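Local atomic coordinates of periplasmic binding protein (Mycobacterium smegmatis, PDB entry 4MDY), a protein that probably captures an iron complex outside the cell membrane and hands it to an ABC transporter for uptake. Residues P170-K175 with P288-V293; G181-L184 with V189-T192; S222-D225 with V229-W232; Q238-L243 with N260-K265; K265-A270 with D284-E289. One frame throughout, in Å; residues are numbered along the deposited sequence. Where two conformers were deposited one is given.

Contact 1: P170-K175 with P288-V293; sequences PQFSGK and PELARV
Q171 and F172, in a short 3-10 turn, meet the helical residues L290 and A291. Along the loop Q171 comes first: its amide NE2 lies 4.2 Å from CB of A291, a contact that is doubtful because Q171 was modelled in two conformers. F172 does the real work. Its CG stands beside the backbone N and anti to the carbonyl carbon (chi1 -64°), which sends the ring out to the helix, where the side chains of F172 and L290 cross at about a right angle. CZ reaches CB of L290 at 3.4 Å and CE2 reaches CD1 of L290 at 3.9 Å. The ring edge also lies near the helix backbone, with CE1 3.9 Å from N of A291. A flat aromatic suits the place because its edge can come up to the helix backbone, and a small alanine lets the ring come close to the helix. The chain then reverses in a type II turn from F172 to K175. G174 occupies the third position with a positive phi of 73°, a conformation that glycine adopts easily. K175 folds back over the turn, and its NZ bonds to O of Q171 at 2.9 Å, almost straight down the C=O direction, tying the two ends of the loop together. This loop joins helix 148-168 to strand 176-181, and F172 stacks on the ring of H169. From helix 279-294, L294 touches both F172 and K175. The same helix uses L290 to rest on V229, I231 and I261 of strands 229-233 and 260-262.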
# COMPACT_ATOMS: atom_id res chain seq x y z
N PRO A 170 -9.84 23.54 -2.78
CA PRO A 170 -8.91 24.49 -2.17
C PRO A 170 -9.10 24.68 -0.65
O PRO A 170 -8.19 25.19 0.02
CB PRO A 170 -9.18 25.79 -2.93
CG PRO A 170 -10.57 25.66 -3.42
CD PRO A 170 -10.75 24.20 -3.73
N GLN A 171 -10.25 24.28 -0.13
CA GLN A 171 -10.52 24.34 1.31
C GLN A 171 -9.61 23.42 2.14
O GLN A 171 -9.47 23.64 3.34
CB GLN A 171 -11.98 23.98 1.58
CG GLN A 171 -12.35 22.55 1.24
CD GLN A 171 -12.94 22.40 -0.16
OE1 GLN A 171 -12.64 23.18 -1.06
NE2 GLN A 171 -13.78 21.39 -0.34
N PHE A 172 -9.01 22.41 1.52
CA PHE A 172 -8.11 21.50 2.23
C PHE A 172 -6.81 22.18 2.65
O PHE A 172 -6.15 21.74 3.60
CB PHE A 172 -7.73 20.26 1.39
CG PHE A 172 -8.87 19.35 1.04
CD1 PHE A 172 -10.14 19.49 1.61
CD2 PHE A 172 -8.66 18.30 0.15
CE1 PHE A 172 -11.16 18.62 1.27
CE2 PHE A 172 -9.67 17.43 -0.18
CZ PHE A 172 -10.93 17.59 0.37
N SER A 173 -6.42 23.23 1.94
CA SER A 173 -5.17 23.93 2.20
C SER A 173 -5.04 24.34 3.66
O SER A 173 -5.96 24.93 4.23
CB SER A 173 -5.04 25.17 1.31
OG SER A 173 -3.74 25.73 1.42
N GLY A 174 -3.91 24.00 4.26
CA GLY A 174 -3.63 24.35 5.65
C GLY A 174 -4.40 23.56 6.70
O GLY A 174 -4.32 23.89 7.88
N LYS A 175 -5.13 22.53 6.30
CA LYS A 175 -5.87 21.72 7.26
C LYS A 175 -5.01 20.54 7.71
O LYS A 175 -4.45 19.81 6.89
CB LYS A 175 -7.19 21.23 6.67
CG LYS A 175 -8.15 22.35 6.27
CD LYS A 175 -8.48 23.27 7.43
CE LYS A 175 -9.71 24.12 7.16
NZ LYS A 175 -9.58 24.91 5.91
N PRO A 288 -14.39 13.23 -1.03
CA PRO A 288 -15.75 13.51 -0.52
C PRO A 288 -15.88 13.43 1.01
O PRO A 288 -16.63 14.20 1.61
CB PRO A 288 -16.61 12.42 -1.18
CG PRO A 288 -15.85 12.01 -2.40
CD PRO A 288 -14.39 12.22 -2.11
N GLU A 289 -15.16 12.50 1.64
CA GLU A 289 -15.19 12.37 3.10
C GLU A 289 -14.49 13.57 3.74
O GLU A 289 -14.97 14.13 4.73
CB GLU A 289 -14.52 11.08 3.56
CG GLU A 289 -15.15 9.80 3.04
CD GLU A 289 -16.50 9.47 3.65
OE1 GLU A 289 -16.72 9.74 4.85
OE2 GLU A 289 -17.35 8.92 2.93
N LEU A 290 -13.34 13.95 3.18
CA LEU A 290 -12.64 15.15 3.65
C LEU A 290 -13.50 16.40 3.49
O LEU A 290 -13.53 17.26 4.37
CB LEU A 290 -11.31 15.33 2.90
CG LEU A 290 -10.26 14.25 3.15
CD1 LEU A 290 -9.13 14.37 2.14
CD2 LEU A 290 -9.72 14.32 4.57
N ALA A 291 -14.19 16.50 2.36
CA ALA A 291 -15.01 17.68 2.06
C ALA A 291 -16.20 17.78 3.01
O ALA A 291 -16.59 18.88 3.40
CB ALA A 291 -15.50 17.64 0.61
N ARG A 292 -16.75 16.63 3.38
CA ARG A 292 -17.84 16.53 4.34
C ARG A 292 -17.50 17.12 5.71
O ARG A 292 -18.34 17.74 6.35
CB ARG A 292 -18.30 15.08 4.50
CG ARG A 292 -19.57 14.90 5.31
CD ARG A 292 -19.92 13.43 5.51
NE ARG A 292 -20.08 12.74 4.23
CZ ARG A 292 -20.10 11.41 4.06
NH1 ARG A 292 -19.95 10.58 5.09
NH2 ARG A 292 -20.25 10.91 2.83
N VAL A 293 -16.26 16.91 6.17
CA VAL A 293 -15.86 17.37 7.50
C VAL A 293 -15.09 18.70 7.48
O VAL A 293 -15.15 19.45 8.45
CB VAL A 293 -15.05 16.28 8.26
CG1 VAL A 293 -15.83 14.98 8.33
CG2 VAL A 293 -13.68 16.05 7.65

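Contact 2: G181-L184 with V189-T192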
# COMPACT_ATOMS: atom_id res chain seq x y z
N GLY A 181 -4.72 4.17 12.62
CA GLY A 181 -5.13 2.78 12.49
C GLY A 181 -6.57 2.60 12.95
O GLY A 181 -7.07 3.37 13.77
N GLY A 182 -7.23 1.59 12.40
CA GLY A 182 -8.65 1.35 12.68
C GLY A 182 -8.92 0.68 14.02
O GLY A 182 -10.07 0.60 14.44
N THR A 183 -7.86 0.18 14.66
CA THR A 183 -7.95 -0.42 15.99
C THR A 183 -6.93 0.21 16.95
O THR A 183 -5.87 0.69 16.52
CB THR A 183 -7.74 -1.95 15.93
OG1 THR A 183 -6.44 -2.24 15.40
CG2 THR A 183 -8.80 -2.61 15.05
N LEU A 184 -7.25 0.21 18.23
CA LEU A 184 -6.30 0.66 19.25
C LEU A 184 -5.34 -0.49 19.54
O LEU A 184 -5.66 -1.66 19.30
CB LEU A 184 -7.01 1.11 20.53
CG LEU A 184 -8.05 2.22 20.40
CD1 LEU A 184 -8.73 2.49 21.73
CD2 LEU A 184 -7.43 3.51 19.88
N VAL A 189 -3.26 4.78 20.38
CA VAL A 189 -3.63 5.02 18.99
C VAL A 189 -2.43 4.75 18.09
O VAL A 189 -1.31 5.19 18.38
CB VAL A 189 -4.11 6.47 18.78
CG1 VAL A 189 -4.23 6.80 17.30
CG2 VAL A 189 -5.43 6.70 19.50
N GLN A 190 -2.68 4.04 17.00
CA GLN A 190 -1.67 3.78 15.99
C GLN A 190 -1.75 4.86 14.91
O GLN A 190 -2.84 5.24 14.49
CB GLN A 190 -1.88 2.40 15.40
CG GLN A 190 -1.88 1.33 16.48
CD GLN A 190 -1.95 -0.07 15.94
OE1 GLN A 190 -3.03 -0.58 15.65
NE2 GLN A 190 -0.79 -0.71 15.80
N ALA A 191 -0.60 5.34 14.47
CA ALA A 191 -0.55 6.40 13.46
C ALA A 191 0.52 6.14 12.41
O ALA A 191 1.47 5.39 12.63
CB ALA A 191 -0.31 7.75 14.12
N THR A 192 0.34 6.76 11.25
CA THR A 192 1.33 6.71 10.19
C THR A 192 2.16 8.00 10.25
O THR A 192 1.65 9.08 9.96
CB THR A 192 0.66 6.54 8.82
OG1 THR A 192 -0.05 5.30 8.78
CG2 THR A 192 1.70 6.56 7.71
O HOH W 1 -5.36 3.28 16.20
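G181 and Q190 are joined by one direct backbone hydrogen bond, from N of G181 to O of Q190 (2.9 Å). The bond is nearly straight at hydrogen, 167°, but the donor stands above the carbonyl plane, 45° out of it. Having no side chain, G181 lets Q190 come in with CB pointing at the loop; CB of Q190 is 4.4 Å from CA of G181. A second set of polar links runs through a bridging water. It donates to O of T183 at 2.7 Å and to O of G181 at 3.0 Å, and accepts from N of Q190 at 2.9 Å. One water thus links two loop carbonyls to the strand N-H, consistent with a role in setting the bend. The side chains of T183 and Q190 run side by side and point the same way. The aliphatic part of the glutamine lies alongside the loop backbone, CG of Q190 being 4.0 Å from O of T183. The apolar contribution is confined to the far end, where CD2 of L184 touches CG2 of V189 at 3.8 Å. CG2 of V189 stands beside its backbone N, while CG1 is anti to that N (chi1 169°). Leucine suits position 184 because its branch reaches back to the strand although its CB bond points away. Segment 181-184 leaves strand 176-181, and V189 pairs with I215 of strand 214-215 and packs on L180. Helix 237-244 borders the loop, with L243 against L184 and D239 against T183.

Contact 3: S222-D225 with V229-W232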
# COMPACT_ATOMS: atom_id res chain seq x y z
N SER A 222 -3.78 15.11 23.85
CA SER A 222 -2.69 16.04 23.59
C SER A 222 -2.29 16.07 22.10
O SER A 222 -2.06 17.13 21.54
CB SER A 222 -1.49 15.66 24.47
OG SER A 222 -0.31 16.33 24.08
N VAL A 223 -2.24 14.90 21.46
CA VAL A 223 -1.81 14.81 20.07
C VAL A 223 -2.94 14.99 19.06
O VAL A 223 -2.80 15.75 18.09
CB VAL A 223 -1.10 13.48 19.80
CG1 VAL A 223 -0.65 13.40 18.34
CG2 VAL A 223 0.09 13.32 20.73
N LEU A 224 -4.04 14.27 19.29
CA LEU A 224 -5.15 14.22 18.32
C LEU A 224 -5.96 15.51 18.26
O LEU A 224 -6.50 15.85 17.21
CB LEU A 224 -6.07 13.02 18.58
CG LEU A 224 -5.65 11.70 17.92
CD1 LEU A 224 -4.26 11.28 18.33
CD2 LEU A 224 -6.65 10.58 18.21
N ASP A 225 -6.04 16.25 19.37
CA ASP A 225 -6.78 17.51 19.35
C ASP A 225 -6.02 18.60 18.58
O ASP A 225 -6.55 19.68 18.38
CB ASP A 225 -7.14 17.98 20.77
CG ASP A 225 -8.27 17.14 21.39
OD1 ASP A 225 -9.07 16.54 20.65
OD2 ASP A 225 -8.35 17.10 22.64
N VAL A 229 -8.72 17.08 11.03
CA VAL A 229 -9.41 15.88 10.57
C VAL A 229 -8.59 14.65 10.95
O VAL A 229 -7.36 14.65 10.83
CB VAL A 229 -9.67 15.92 9.04
CG1 VAL A 229 -8.38 16.08 8.25
CG2 VAL A 229 -10.42 14.68 8.57
N LEU A 230 -9.27 13.62 11.45
CA LEU A 230 -8.65 12.33 11.75
C LEU A 230 -9.21 11.30 10.79
O LEU A 230 -10.43 11.17 10.66
CB LEU A 230 -8.94 11.88 13.19
CG LEU A 230 -8.61 12.86 14.31
CD1 LEU A 230 -8.96 12.23 15.64
CD2 LEU A 230 -7.15 13.28 14.28
N ILE A 231 -8.32 10.58 10.14
CA ILE A 231 -8.69 9.53 9.20
C ILE A 231 -8.35 8.21 9.86
O ILE A 231 -7.19 7.86 9.98
CB ILE A 231 -7.94 9.69 7.86
CG1 ILE A 231 -8.15 11.10 7.30
CG2 ILE A 231 -8.40 8.64 6.86
CD1 ILE A 231 -7.18 11.48 6.20
N TRP A 232 -9.37 7.51 10.34
CA TRP A 232 -9.18 6.21 10.97
C TRP A 232 -9.40 5.13 9.92
O TRP A 232 -10.47 5.08 9.30
CB TRP A 232 -10.17 6.01 12.10
CG TRP A 232 -10.18 7.07 13.15
CD1 TRP A 232 -10.82 8.28 13.10
CD2 TRP A 232 -9.54 7.01 14.43
NE1 TRP A 232 -10.61 8.98 14.27
CE2 TRP A 232 -9.83 8.22 15.10
CE3 TRP A 232 -8.74 6.06 15.08
CZ2 TRP A 232 -9.37 8.50 16.39
CZ3 TRP A 232 -8.29 6.32 16.36
CH2 TRP A 232 -8.60 7.54 17.00
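L224 drives one methyl, CD2, into the angle between L230 and W232. From there CD2 of L224 is 3.8 Å from CD1 of L230 and equally 3.8 Å from CH2 of W232, with CZ2 of the indole scarcely farther away. The leucine side chains cross at about a right angle, while L224 meets the tryptophan obliquely. The other branch of L230 turns to the end of the helix: its CD2 lies 4.0 Å from O of L224. No hydrogen bond crosses here, and the side chains meet through carbon atoms in a buried setting, which is why two branched leucines and a broad indole suit the place. L230 reaches the helix with an extended chain, its CG anti to the carbonyl carbon (chi1 -53°) and chi2 near 180°. In the next shell, I215 and L252 also pack on L224. W232 is fixed by more than apolar contact: NE1 bonds to OD1 of N260, satisfying the one polar atom of the indole, and the ring stacks with that of F262. On the helix side, D225 OD1 accepts from N of A253, tying the chain at D225 to the loop at A253. The strand itself is pinned on both flanks by backbone bonds, V229 to K176 and L178, and L230 to R259 and I261. Such a helix leading within a few residues into a strand is a helix-to-strand connection of an alpha/beta, Rossmann-like parallel sheet, here the four-stranded sheet of one lobe, consistent with the chelatase-like fold of this binding-protein family.

Contact 4: Q238-L243 with N260-K265; sequences QDRDAL and NIFTTK
R240, which lies over F262, is tethered at NE to OD1 of its neighbour D241, 3.2 Å away with an angle of 154° at hydrogen. This salt bridge meets the carboxylate from above its plane. The setting is a helix packed on the outermost strand, 260-262, of a Rossmann-like parallel sheet. The aliphatic stem of the arginine makes the contact: CG of R240 sits 3.5 Å from the centroid of the F262 ring, only 16° off its normal, a CH-pi interaction. CD of R240 is 3.5 Å from CD2 of F262. The CG of R240 is anti to the backbone N (chi1 166°), which carries the stem over the ring face, and a bend at chi3 then turns the charged end away. The guanidinium plane stands almost perpendicular to the ring, and it is the CG and CD methylenes, not the charged group, that lie on the ring. Arginine suits the spot because its long chain covers an aromatic face while its charge stays at the margin with D241. L243, one helical turn on, works at the inner side, where the leucine and phenylalanine side chains slide past each other in opposite directions. T234 also touches F262. Beyond the strand the chain enters the next helix, and T264 caps it, OG1 accepting from N of L267. At the buried end of the contact, CD1 of L243 is 4.0 Å from CE1 of F262.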
# COMPACT_ATOMS: atom_id res chain seq x y z
N GLN A 238 -17.97 -2.53 13.14
CA GLN A 238 -17.47 -3.05 14.42
C GLN A 238 -16.27 -2.22 14.86
O GLN A 238 -16.22 -1.78 16.01
CB GLN A 238 -17.08 -4.54 14.32
CG GLN A 238 -16.68 -5.18 15.65
CD GLN A 238 -16.38 -6.67 15.54
OE1 GLN A 238 -15.27 -7.12 15.85
NE2 GLN A 238 -17.36 -7.45 15.10
N ASP A 239 -15.32 -2.01 13.95
CA ASP A 239 -14.12 -1.22 14.26
C ASP A 239 -14.46 0.22 14.67
O ASP A 239 -13.90 0.73 15.65
CB ASP A 239 -13.16 -1.16 13.06
CG ASP A 239 -12.44 -2.48 12.80
OD1 ASP A 239 -12.51 -3.38 13.65
OD2 ASP A 239 -11.78 -2.60 11.74
N ARG A 240 -15.36 0.86 13.93
CA ARG A 240 -15.67 2.27 14.19
C ARG A 240 -16.34 2.43 15.55
O ARG A 240 -16.01 3.34 16.32
CB ARG A 240 -16.60 2.86 13.13
CG ARG A 240 -17.22 4.20 13.55
CD ARG A 240 -18.31 4.65 12.60
NE ARG A 240 -19.45 3.74 12.68
CZ ARG A 240 -20.43 3.69 11.78
NH1 ARG A 240 -20.43 4.50 10.73
NH2 ARG A 240 -21.42 2.82 11.94
N ASP A 241 -17.30 1.57 15.82
CA ASP A 241 -18.08 1.67 17.04
C ASP A 241 -17.21 1.35 18.27
O ASP A 241 -17.41 1.94 19.33
CB ASP A 241 -19.33 0.79 16.96
CG ASP A 241 -20.27 1.21 15.82
OD1 ASP A 241 -20.30 2.41 15.44
OD2 ASP A 241 -20.99 0.35 15.28
N ALA A 242 -16.23 0.46 18.11
CA ALA A 242 -15.27 0.21 19.18
C ALA A 242 -14.41 1.44 19.50
O ALA A 242 -14.09 1.70 20.66
CB ALA A 242 -14.39 -0.98 18.83
N LEU A 243 -14.07 2.22 18.48
CA LEU A 243 -13.32 3.46 18.70
C LEU A 243 -14.20 4.51 19.37
O LEU A 243 -13.79 5.14 20.34
CB LEU A 243 -12.77 4.00 17.38
CG LEU A 243 -11.69 3.15 16.72
CD1 LEU A 243 -11.47 3.62 15.29
CD2 LEU A 243 -10.39 3.21 17.51
N ASN A 260 -14.08 13.14 12.46
CA ASN A 260 -13.56 11.80 12.23
C ASN A 260 -14.03 11.29 10.88
O ASN A 260 -15.21 11.44 10.53
CB ASN A 260 -14.04 10.82 13.29
CG ASN A 260 -13.44 11.07 14.66
OD1 ASN A 260 -12.24 11.32 14.80
ND2 ASN A 260 -14.27 10.98 15.68
N ILE A 261 -13.11 10.70 10.13
CA ILE A 261 -13.44 9.90 8.98
C ILE A 261 -13.15 8.44 9.34
O ILE A 261 -12.02 8.09 9.68
CB ILE A 261 -12.62 10.30 7.74
CG1 ILE A 261 -12.96 11.74 7.34
CG2 ILE A 261 -12.91 9.36 6.59
CD1 ILE A 261 -12.04 12.35 6.32
N PHE A 262 -14.18 7.60 9.28
CA PHE A 262 -14.01 6.17 9.47
C PHE A 262 -14.15 5.53 8.09
O PHE A 262 -15.24 5.50 7.51
CB PHE A 262 -15.04 5.62 10.46
CG PHE A 262 -14.97 6.26 11.83
CD1 PHE A 262 -13.94 5.96 12.70
CD2 PHE A 262 -15.94 7.17 12.23
CE1 PHE A 262 -13.87 6.55 13.96
CE2 PHE A 262 -15.87 7.76 13.48
CZ PHE A 262 -14.84 7.45 14.35
N THR A 263 -13.03 5.04 7.56
CA THR A 263 -13.00 4.52 6.21
C THR A 263 -13.86 3.27 6.08
O THR A 263 -14.05 2.52 7.05
CB THR A 263 -11.57 4.16 5.76
OG1 THR A 263 -11.04 3.15 6.63
CG2 THR A 263 -10.67 5.40 5.77
N THR A 264 -14.36 3.05 4.87
CA THR A 264 -14.88 1.74 4.50
C THR A 264 -13.71 0.76 4.41
O THR A 264 -12.54 1.17 4.32
CB THR A 264 -15.57 1.78 3.13
OG1 THR A 264 -14.64 2.20 2.12
CG2 THR A 264 -16.78 2.71 3.15
N LYS A 265 -14.02 -0.52 4.42
CA LYS A 265 -12.99 -1.54 4.23
C LYS A 265 -12.19 -1.30 2.94
O LYS A 265 -10.96 -1.44 2.94
CB LYS A 265 -13.60 -2.93 4.19
CG LYS A 265 -12.55 -4.03 4.14
CD LYS A 265 -13.17 -5.36 3.75
CE LYS A 265 -12.22 -6.51 4.01
NZ LYS A 265 -12.85 -7.77 3.55

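Contact 5: K265-A270 with D284-E289; sequences KELAGA and DQLPPE
E266 and Q285 cross at about a right angle, their carboxylate and amide planes turned 65° apart. The amide donates from within its own plane: NE2 of Q285 bonds to OE1 of E266 at 3.3 Å with an angle of 155° at hydrogen. The acceptor is met from above the carboxylate plane, 52° out of it. Both chains are extended beyond CG, which helps them bridge helix segments whose axes come within 10.5 Å. The other amide atom lies over the leucine stem, OE1 of Q285 being 4.1 Å from CB of L267. L267 points toward the second helix; its CG is anti to the backbone N, which pushes CD2 to within 4.1 Å of CA of L286. The same methyl is 4.3 Å from CD1 of L286. Leucine fits here because its branch packs against the backbone at L286. The second helix is kinked where P287 and P288 have no N-H to bond to the turn before. Around this core, L267 also rests on V282, L286 on F200 and L201, and E266 on P67 and W68 of helix 67-73. The chemistry thus divides: the leucines and the polar pair contribute comparable shares of the buried surface, and the one rather long, off-plane amide-to-carboxylate bond at the partly exposed margin adds direction, since only the nitrogen of Q285 can donate, and probably only a modest part of the hold.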
# COMPACT_ATOMS: atom_id res chain seq x y z
N LYS A 265 -14.02 -0.52 4.42
CA LYS A 265 -12.99 -1.54 4.23
C LYS A 265 -12.19 -1.30 2.94
O LYS A 265 -10.96 -1.44 2.94
CB LYS A 265 -13.60 -2.93 4.19
CG LYS A 265 -12.55 -4.03 4.14
CD LYS A 265 -13.17 -5.36 3.75
CE LYS A 265 -12.22 -6.51 4.01
NZ LYS A 265 -12.85 -7.77 3.55
N GLU A 266 -12.88 -0.96 1.85
CA GLU A 266 -12.20 -0.82 0.57
C GLU A 266 -11.25 0.38 0.59
O GLU A 266 -10.14 0.30 0.07
CB GLU A 266 -13.18 -0.70 -0.61
CG GLU A 266 -12.54 -1.18 -1.91
CD GLU A 266 -13.21 -0.67 -3.17
OE1 GLU A 266 -14.24 0.04 -3.07
OE2 GLU A 266 -12.69 -0.98 -4.26
N LEU A 267 -11.67 1.47 1.21
CA LEU A 267 -10.82 2.65 1.27
C LEU A 267 -9.63 2.38 2.20
O LEU A 267 -8.51 2.77 1.88
CB LEU A 267 -11.61 3.88 1.69
CG LEU A 267 -10.81 5.18 1.80
CD1 LEU A 267 -9.97 5.44 0.55
CD2 LEU A 267 -11.74 6.35 2.06
N ALA A 268 -9.87 1.70 3.32
CA ALA A 268 -8.78 1.31 4.21
C ALA A 268 -7.79 0.43 3.45
O ALA A 268 -6.59 0.63 3.54
CB ALA A 268 -9.30 0.56 5.44
N GLY A 269 -8.32 -0.54 2.71
CA GLY A 269 -7.47 -1.42 1.91
C GLY A 269 -6.70 -0.65 0.86
O GLY A 269 -5.51 -0.88 0.66
N ALA A 270 -7.37 0.28 0.19
CA ALA A 270 -6.74 1.05 -0.88
C ALA A 270 -5.58 1.89 -0.36
O ALA A 270 -4.52 1.92 -0.97
CB ALA A 270 -7.78 1.91 -1.59
N ASP A 284 -10.67 8.84 -5.51
CA ASP A 284 -12.12 8.89 -5.71
C ASP A 284 -12.87 9.07 -4.40
O ASP A 284 -13.72 9.95 -4.29
CB ASP A 284 -12.63 7.61 -6.39
CG ASP A 284 -12.49 7.65 -7.90
OD1 ASP A 284 -12.33 8.75 -8.47
OD2 ASP A 284 -12.56 6.57 -8.52
N GLN A 285 -12.56 8.22 -3.42
CA GLN A 285 -13.43 8.06 -2.25
C GLN A 285 -13.08 8.93 -1.03
O GLN A 285 -13.96 9.28 -0.24
CB GLN A 285 -13.49 6.59 -1.82
CG GLN A 285 -14.03 5.67 -2.91
CD GLN A 285 -14.30 4.25 -2.43
OE1 GLN A 285 -14.45 4.00 -1.23
NE2 GLN A 285 -14.41 3.32 -3.37
N LEU A 286 -11.80 9.27 -0.87
CA LEU A 286 -11.40 10.06 0.30
C LEU A 286 -11.78 11.53 0.22
O LEU A 286 -12.21 12.10 1.23
CB LEU A 286 -9.89 9.91 0.59
CG LEU A 286 -9.38 10.59 1.87
CD1 LEU A 286 -10.15 10.17 3.11
CD2 LEU A 286 -7.89 10.31 2.06
N PRO A 287 -11.62 12.18 -0.96
CA PRO A 287 -11.94 13.61 -0.96
C PRO A 287 -13.38 13.98 -0.57
O PRO A 287 -13.56 14.95 0.16
CB PRO A 287 -11.58 14.06 -2.37
CG PRO A 287 -10.48 13.11 -2.77
CD PRO A 287 -10.90 11.79 -2.19
N PRO A 288 -14.39 13.23 -1.03
CA PRO A 288 -15.75 13.51 -0.52
C PRO A 288 -15.88 13.43 1.01
O PRO A 288 -16.63 14.20 1.61
CB PRO A 288 -16.61 12.42 -1.18
CG PRO A 288 -15.85 12.01 -2.40
CD PRO A 288 -14.39 12.22 -2.11
N GLU A 289 -15.16 12.50 1.64
CA GLU A 289 -15.19 12.37 3.10
C GLU A 289 -14.49 13.57 3.74
O GLU A 289 -14.97 14.13 4.73
CB GLU A 289 -14.52 11.08 3.56
CG GLU A 289 -15.15 9.80 3.04
CD GLU A 289 -16.50 9.47 3.65
OE1 GLU A 289 -16.72 9.74 4.85
OE2 GLU A 289 -17.35 8.92 2.93

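In the fold
All five contacts belong to the lobe built on the parallel sheet of strands 207-208, 176-181, 229-233 and 260-262. Contact 1 closes the longest loop, with contacts 2, 3 and 4 nested inside it in series. Contact 5 follows contact 4, sharing K265 with it, and ends on helix 279-294 as contact 1 does. Centres range from 10 Å apart for contacts 2 and 3 to 21 Å for contacts 1 and 2, which do not touch. Contacts 3 and 4 meet through neighbouring strands of the sheet. In contact 1 the C-terminal helix 279-294 packs along one side of the sheet through L290 and V293, within one lobe of a two-lobed binding protein.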